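Local coordinates for DNA translocase coupling protein (Clostridium perfringens, PDB 6O1W) that probably binds DNA and ATP and is thought to drive DNA transfer as the FtsK/SpoIIIE-family coupling ATPase of a conjugative plasmid, at residues I51-W56 and R81-K86; E17-V22 and P61-S66; A303-S308 and K316-P321. All coordinates share one frame; numbering follows the deposited sequence.

Contact 1 of 3, residues I51-W56 and R81-K86; sequences IPIETW and RIVIIK. With BGC (beta-D-glucopyranose), chain D.
I53 and W56, one helical turn apart, both come down on V83 of the strand 82-89, a small worked example of how a helix packs on a sheet. Ahead of them I51 offers its carbonyl rather than its side chain: W56 NE1 reaches back to I51 O in a weak bond of 3.2 Å, bent to 120°, with the oxygen at the edge of the indole and in its plane, and shares its N-H weakly with S49 OG. P52 takes the N-cap position and its carbonyl receives W56 N, closing the first turn of helix 53-58. I53 extends with CG1 anti to the backbone N (chi1 -169°), and the turn at chi2 carries CD1 to within 3.7 Å of V83 CG1, the two side chains sliding past each other in opposite directions; I74 and Q76 of strand 69-76 also meet I53. W56 supplies the broad surface. Its six-membered ring lies flat over V83, whose CG2 stands 3.5 Å from the ring centroid and 14° off the normal, a CH-pi contact over one face. CG1 of the same valine lies nearer the pyrrole side, 3.8 Å from W56 NE1, so both methyls of V83 are used against the indole. Two residues along the strand, I85 CD1 comes obliquely to W56 CZ3 at 3.9 Å, its chain crossing the indole at about a right angle. F47 and F21 add further aromatic contacts. The whole is a helix laid on one side of a four-stranded antiparallel sheet, with alternate strand residues V83 and I85 pointing into the hydrophobic core.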
# COMPACT_ATOMS: atom_id res chain seq x y z
N ILE A 51 31.53 10.92 21.29
CA ILE A 51 31.25 12.03 20.37
C ILE A 51 29.78 12.46 20.53
O ILE A 51 28.89 11.62 20.37
CB ILE A 51 31.65 11.71 18.90
CG1 ILE A 51 33.12 11.27 18.81
CG2 ILE A 51 31.37 12.90 17.99
CD1 ILE A 51 33.48 10.48 17.59
N PRO A 52 29.52 13.75 20.82
CA PRO A 52 28.12 14.19 21.00
C PRO A 52 27.26 14.01 19.74
O PRO A 52 27.76 14.06 18.61
CB PRO A 52 28.25 15.67 21.44
CG PRO A 52 29.65 16.08 21.14
CD PRO A 52 30.49 14.86 21.05
N ILE A 53 25.96 13.75 19.94
CA ILE A 53 24.97 13.53 18.89
C ILE A 53 24.96 14.67 17.83
O ILE A 53 24.81 14.39 16.65
CB ILE A 53 23.56 13.25 19.49
CG1 ILE A 53 22.56 12.75 18.44
CG2 ILE A 53 23.00 14.48 20.22
CD1 ILE A 53 22.66 11.39 18.04
N GLU A 54 25.13 15.93 18.27
CA GLU A 54 25.15 17.12 17.41
C GLU A 54 26.37 17.10 16.48
O GLU A 54 26.25 17.52 15.33
CB GLU A 54 24.99 18.44 18.19
CG GLU A 54 25.55 18.44 19.61
CD GLU A 54 24.68 17.81 20.68
OE1 GLU A 54 23.53 18.28 20.88
OE2 GLU A 54 25.15 16.85 21.33
N THR A 55 27.49 16.52 16.95
CA THR A 55 28.67 16.33 16.09
C THR A 55 28.40 15.21 15.03
O THR A 55 28.65 15.44 13.85
CB THR A 55 29.93 16.14 16.92
OG1 THR A 55 30.10 17.32 17.70
CG2 THR A 55 31.17 15.94 16.03
N TRP A 56 27.78 14.07 15.44
CA TRP A 56 27.39 13.01 14.50
C TRP A 56 26.47 13.62 13.43
O TRP A 56 26.60 13.29 12.25
CB TRP A 56 26.61 11.86 15.20
CG TRP A 56 27.46 10.89 15.97
CD1 TRP A 56 27.92 11.03 17.25
CD2 TRP A 56 27.92 9.61 15.52
NE1 TRP A 56 28.61 9.90 17.63
CE2 TRP A 56 28.65 9.02 16.58
CE3 TRP A 56 27.85 8.92 14.29
CZ2 TRP A 56 29.26 7.77 16.48
CZ3 TRP A 56 28.47 7.69 14.17
CH2 TRP A 56 29.17 7.12 15.26
N ARG A 81 26.46 8.05 25.35
CA ARG A 81 27.55 7.29 24.71
C ARG A 81 27.03 6.45 23.53
O ARG A 81 27.84 5.89 22.80
CB ARG A 81 28.22 6.36 25.72
CG ARG A 81 29.20 7.03 26.65
CD ARG A 81 29.93 5.97 27.48
NE ARG A 81 31.09 5.44 26.77
CZ ARG A 81 32.33 5.88 26.94
NH1 ARG A 81 32.59 6.84 27.82
NH2 ARG A 81 33.33 5.35 26.25
N ILE A 82 25.71 6.33 23.36
CA ILE A 82 25.10 5.48 22.34
C ILE A 82 24.38 6.28 21.26
O ILE A 82 23.51 7.09 21.57
CB ILE A 82 24.16 4.40 22.98
CG1 ILE A 82 24.90 3.49 24.03
CG2 ILE A 82 23.40 3.55 21.94
CD1 ILE A 82 25.94 2.45 23.50
N VAL A 83 24.72 6.01 19.99
CA VAL A 83 24.01 6.58 18.84
C VAL A 83 23.45 5.44 18.02
O VAL A 83 24.05 4.37 17.93
CB VAL A 83 24.75 7.64 17.98
CG1 VAL A 83 25.22 8.81 18.84
CG2 VAL A 83 25.90 7.03 17.19
N ILE A 84 22.27 5.66 17.47
CA ILE A 84 21.54 4.69 16.67
C ILE A 84 21.26 5.36 15.35
O ILE A 84 20.63 6.42 15.32
CB ILE A 84 20.22 4.26 17.38
CG1 ILE A 84 20.49 3.63 18.77
CG2 ILE A 84 19.37 3.35 16.45
CD1 ILE A 84 19.28 3.38 19.68
N ILE A 85 21.74 4.75 14.26
CA ILE A 85 21.57 5.28 12.91
C ILE A 85 20.61 4.36 12.18
O ILE A 85 20.78 3.13 12.21
CB ILE A 85 22.94 5.34 12.18
CG1 ILE A 85 24.00 6.15 12.98
CG2 ILE A 85 22.80 5.88 10.72
CD1 ILE A 85 25.42 6.01 12.46
N LYS A 86 19.58 4.95 11.52
CA LYS A 86 18.67 4.24 10.65
C LYS A 86 19.15 4.59 9.26
O LYS A 86 19.32 5.77 8.94
CB LYS A 86 17.20 4.67 10.90
CG LYS A 86 16.63 4.32 12.31
CD LYS A 86 16.82 2.85 12.79
CE LYS A 86 16.29 1.76 11.86
NZ LYS A 86 14.86 1.94 11.55
C2 BGC D . 13.10 -1.17 13.80
C3 BGC D . 12.64 -2.51 13.21
C4 BGC D . 13.59 -2.96 12.11
C5 BGC D . 15.03 -2.95 12.60
C6 BGC D . 16.04 -3.24 11.52
C1 BGC D . 14.56 -1.24 14.22
O1 BGC D . 14.96 0.02 14.62
O2 BGC D . 12.32 -0.83 14.94
O3 BGC D . 11.32 -2.36 12.68
O4 BGC D . 13.23 -4.26 11.63
O5 BGC D . 15.35 -1.64 13.10
O6 BGC D . 16.09 -2.20 10.55

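Contact 2 of 3, residues E17-V22 and P61-S66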
# COMPACT_ATOMS: atom_id res chain seq x y z
N GLU A 17 38.82 6.68 11.18
CA GLU A 17 40.22 7.12 11.30
C GLU A 17 40.60 8.12 10.19
O GLU A 17 41.27 9.11 10.48
CB GLU A 17 41.13 5.89 11.28
CG GLU A 17 41.23 5.23 12.64
CD GLU A 17 41.99 3.92 12.69
OE1 GLU A 17 42.58 3.52 11.66
OE2 GLU A 17 41.99 3.28 13.77
N GLN A 18 40.15 7.89 8.93
CA GLN A 18 40.37 8.83 7.80
C GLN A 18 39.76 10.23 8.14
O GLN A 18 40.27 11.26 7.69
CB GLN A 18 39.68 8.30 6.52
CG GLN A 18 40.48 7.29 5.74
CD GLN A 18 39.71 6.63 4.63
OE1 GLN A 18 38.46 6.61 4.57
NE2 GLN A 18 40.44 6.05 3.72
N LEU A 19 38.68 10.25 8.96
CA LEU A 19 38.02 11.49 9.38
C LEU A 19 38.55 12.03 10.70
O LEU A 19 38.15 13.12 11.12
CB LEU A 19 36.51 11.24 9.51
CG LEU A 19 35.77 10.79 8.24
CD1 LEU A 19 34.31 10.46 8.54
CD2 LEU A 19 35.93 11.78 7.13
N ASN A 20 39.41 11.26 11.39
CA ASN A 20 39.84 11.53 12.78
C ASN A 20 38.58 11.78 13.63
O ASN A 20 38.48 12.76 14.37
CB ASN A 20 40.89 12.67 12.90
CG ASN A 20 41.51 12.74 14.29
OD1 ASN A 20 41.46 13.77 14.97
ND2 ASN A 20 42.07 11.63 14.76
N PHE A 21 37.57 10.92 13.42
CA PHE A 21 36.30 11.02 14.11
C PHE A 21 36.42 10.26 15.43
O PHE A 21 35.99 9.12 15.55
CB PHE A 21 35.19 10.49 13.20
CG PHE A 21 33.78 10.81 13.63
CD1 PHE A 21 33.30 12.12 13.55
CD2 PHE A 21 32.91 9.81 14.02
CE1 PHE A 21 31.97 12.41 13.88
CE2 PHE A 21 31.60 10.11 14.39
CZ PHE A 21 31.14 11.41 14.30
N VAL A 22 37.04 10.91 16.43
CA VAL A 22 37.34 10.33 17.77
C VAL A 22 36.76 11.18 18.91
O VAL A 22 36.68 12.40 18.76
CB VAL A 22 38.87 10.08 17.98
CG1 VAL A 22 39.45 9.11 16.95
CG2 VAL A 22 39.66 11.39 18.00
N PRO A 61 26.40 14.30 6.08
CA PRO A 61 26.82 14.27 4.68
C PRO A 61 28.08 13.44 4.49
O PRO A 61 28.07 12.61 3.61
CB PRO A 61 27.04 15.75 4.36
CG PRO A 61 26.09 16.45 5.25
CD PRO A 61 26.21 15.69 6.54
N GLN A 62 29.11 13.58 5.36
CA GLN A 62 30.38 12.84 5.20
C GLN A 62 30.29 11.33 5.49
O GLN A 62 30.90 10.54 4.76
CB GLN A 62 31.52 13.47 6.02
CG GLN A 62 32.86 12.76 5.74
CD GLN A 62 33.33 13.00 4.33
OE1 GLN A 62 33.44 14.14 3.87
NE2 GLN A 62 33.60 11.94 3.59
N LEU A 63 29.54 10.94 6.52
CA LEU A 63 29.33 9.53 6.88
C LEU A 63 28.57 8.79 5.80
O LEU A 63 28.85 7.62 5.57
CB LEU A 63 28.56 9.42 8.21
CG LEU A 63 29.32 10.00 9.41
CD1 LEU A 63 28.43 10.05 10.62
CD2 LEU A 63 30.62 9.22 9.68
N GLN A 64 27.62 9.47 5.13
CA GLN A 64 26.91 8.85 4.02
C GLN A 64 27.90 8.45 2.94
O GLN A 64 27.84 7.34 2.46
CB GLN A 64 25.88 9.80 3.41
CG GLN A 64 24.63 9.95 4.25
CD GLN A 64 23.56 10.73 3.53
OE1 GLN A 64 23.80 11.56 2.63
NE2 GLN A 64 22.34 10.47 3.91
N THR A 65 28.81 9.35 2.57
CA THR A 65 29.83 9.10 1.56
C THR A 65 30.90 8.05 2.00
O THR A 65 31.22 7.14 1.23
CB THR A 65 30.45 10.42 1.15
OG1 THR A 65 29.41 11.21 0.59
CG2 THR A 65 31.55 10.26 0.12
N SER A 66 31.45 8.21 3.18
CA SER A 66 32.49 7.31 3.70
C SER A 66 31.93 5.89 3.85
O SER A 66 32.54 4.96 3.38
CB SER A 66 33.01 7.82 5.05
OG SER A 66 33.70 9.04 4.86
O HOH W 1 36.12 8.12 5.75
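L19 makes every direct side-chain contact here, and these are apolar except at S66. Its CD2 rests 3.5 Å from Q62 CG, on the aliphatic part of the glutamine, and the two side chains cross obliquely. The other branch, CD1, turns to L63 CD2 at 4.1 Å and lies 4.0 Å from S66 OG, so the leucine end sits across one turn of helix 60-67.

The polar groups are arranged around this leucine. Q62 has CG anti to its backbone N (chi1 -175°) and bends at chi2, which turns the amide along its own helix to S66, one turn further on; NE2 then donates to S66 OG at 3.2 Å, almost straight at 169° and close to the amide plane. The same hydroxyl donates to a water 2.7 Å from S66 OG, and that water donates to Q18 OE1, 3.0 Å away. The water thus links Q18 to S66, beside the direct leucine contacts.

Immediately after L19, N20, with positive phi, is the first residue to leave helical geometry, in a Schellman motif. The contact therefore joins the C-terminal end of helix 7-18 to the flank of helix 60-67, whose L63 also packs on I71 of strand 69-76.

Contact 3 of 3, residues A303-S308 and K316-P321; sequences ADSKAS and KAKDLP. With BGC (beta-D-glucopyranose), chain D.
K316 opens the second segment, beside S308 of helix 305-312, but its side chain heads elsewhere, to a salt bridge with D37; its NZ stays 4.0 Å from O4 of the bound glucose. A317 makes the directional link: its backbone N donates to S308 OG at 3.1 Å and 161°. The serine hydroxyl stands anti to its own backbone N (chi1 176°), which projects it at the 3-10 turn, and it is bonded to N314 O as well, so two backbone groups of the loop hold it. A317 CB packs against the same serine.

K318 follows with its aliphatic part against the first segment, CB near A303 O and CD 3.4 Å from S305 OG. A bend at chi4 then leads NZ away to the sugar, where it donates to BGC O2 at 3.0 Å, while also bonding T315 OG1 and forming a salt bridge with D319 OD1. D319 receives BGC O3 on its other oxygen, OD2, at 2.9 Å; the carboxylate thus divides its two oxygens between lysine and glucose.

At the far end L320 packs on L328 and Q337, and P321 on R326 and Q337, so the loop spans from the first turn of helix 305-312 to strands 326-331 and 334-340, neighbours inside the ten-stranded mixed sheet.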
# COMPACT_ATOMS: atom_id res chain seq x y z
N ALA A 303 4.35 7.66 11.85
CA ALA A 303 5.30 7.73 12.98
C ALA A 303 4.80 6.95 14.19
O ALA A 303 5.60 6.45 14.96
CB ALA A 303 5.57 9.18 13.36
N ASP A 304 3.47 6.77 14.31
CA ASP A 304 2.83 6.03 15.40
C ASP A 304 2.85 4.51 15.14
O ASP A 304 2.34 4.04 14.11
CB ASP A 304 1.39 6.54 15.62
CG ASP A 304 0.64 5.96 16.82
OD1 ASP A 304 1.27 5.23 17.62
OD2 ASP A 304 -0.57 6.25 16.95
N SER A 305 3.39 3.75 16.10
CA SER A 305 3.52 2.29 16.11
C SER A 305 2.19 1.55 15.99
O SER A 305 2.12 0.54 15.31
CB SER A 305 4.25 1.81 17.36
OG SER A 305 5.64 1.65 17.11
N LYS A 306 1.14 2.04 16.69
CA LYS A 306 -0.21 1.46 16.70
C LYS A 306 -0.86 1.48 15.30
O LYS A 306 -1.45 0.48 14.89
CB LYS A 306 -1.09 2.17 17.75
CG LYS A 306 -2.50 1.59 17.90
CD LYS A 306 -2.67 0.77 19.17
CE LYS A 306 -3.95 -0.04 19.16
NZ LYS A 306 -5.16 0.81 19.36
N ALA A 307 -0.73 2.61 14.58
CA ALA A 307 -1.25 2.84 13.22
C ALA A 307 -0.65 1.82 12.23
O ALA A 307 -1.39 1.28 11.38
CB ALA A 307 -0.92 4.26 12.78
N SER A 308 0.68 1.56 12.34
CA SER A 308 1.38 0.56 11.52
C SER A 308 0.88 -0.86 11.86
O SER A 308 0.72 -1.66 10.94
CB SER A 308 2.89 0.63 11.76
OG SER A 308 3.57 -0.38 11.03
N LYS A 316 6.74 -1.52 11.16
CA LYS A 316 7.68 -1.06 10.12
C LYS A 316 7.30 0.23 9.39
O LYS A 316 8.20 0.84 8.81
CB LYS A 316 7.96 -2.16 9.09
CG LYS A 316 8.53 -3.44 9.70
CD LYS A 316 8.64 -4.53 8.61
CE LYS A 316 8.81 -5.91 9.17
NZ LYS A 316 10.08 -6.03 9.93
N ALA A 317 6.02 0.67 9.40
CA ALA A 317 5.67 1.93 8.72
C ALA A 317 6.34 3.16 9.40
O ALA A 317 6.52 4.19 8.77
CB ALA A 317 4.15 2.11 8.63
N LYS A 318 6.79 3.01 10.66
CA LYS A 318 7.48 4.10 11.37
C LYS A 318 8.94 4.28 10.89
O LYS A 318 9.56 5.30 11.20
CB LYS A 318 7.39 3.88 12.91
CG LYS A 318 8.49 2.97 13.49
CD LYS A 318 8.11 2.23 14.78
CE LYS A 318 9.22 1.29 15.27
NZ LYS A 318 9.60 0.22 14.28
N ASP A 319 9.50 3.29 10.18
CA ASP A 319 10.90 3.26 9.73
C ASP A 319 11.11 3.84 8.35
O ASP A 319 12.26 4.04 7.94
CB ASP A 319 11.41 1.80 9.65
CG ASP A 319 11.13 0.92 10.84
OD1 ASP A 319 11.13 1.43 11.97
OD2 ASP A 319 10.96 -0.31 10.65
N LEU A 320 10.03 3.98 7.56
CA LEU A 320 10.17 4.44 6.18
C LEU A 320 10.87 5.80 6.07
O LEU A 320 10.60 6.65 6.90
CB LEU A 320 8.79 4.54 5.50
CG LEU A 320 8.16 3.24 4.96
CD1 LEU A 320 6.73 3.52 4.48
CD2 LEU A 320 9.00 2.65 3.83
N PRO A 321 11.69 6.06 5.02
CA PRO A 321 12.21 7.42 4.83
C PRO A 321 11.08 8.33 4.34
O PRO A 321 10.12 7.86 3.71
CB PRO A 321 13.26 7.24 3.73
CG PRO A 321 12.79 6.09 2.94
CD PRO A 321 12.10 5.17 3.91
C2 BGC D . 13.10 -1.17 13.80
C3 BGC D . 12.64 -2.51 13.21
C4 BGC D . 13.59 -2.96 12.11
C5 BGC D . 15.03 -2.95 12.60
C6 BGC D . 16.04 -3.24 11.52
C1 BGC D . 14.56 -1.24 14.22
O1 BGC D . 14.96 0.02 14.62
O2 BGC D . 12.32 -0.83 14.94
O3 BGC D . 11.32 -2.36 12.68
O4 BGC D . 13.23 -4.26 11.63
O5 BGC D . 15.35 -1.64 13.10
O6 BGC D . 16.09 -2.20 10.55

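How the contacts relate
Contacts 1 and 2 belong to the small four-stranded antiparallel sheet and its helices, whereas contact 3 lies on the larger domain of the P-loop fold. Contact 1 is the buried one, built of aliphatic and aromatic groups; contact 2 is only partly buried and mixes a leucine with water-bridged amide and hydroxyl groups. These two meet directly, L63 touching the W56 indole and I51 CD1 lying beside F21 O, and helices 53-58 and 60-67 are consecutive in the chain. Contact 3, partly buried too, is joined by one backbone-to-serine hydrogen bond plus packing, its charged groups being turned to the sugar pocket. Glucose joins it to contact 1: K86 approaches the same sugar, so the ligand sits between the two domains.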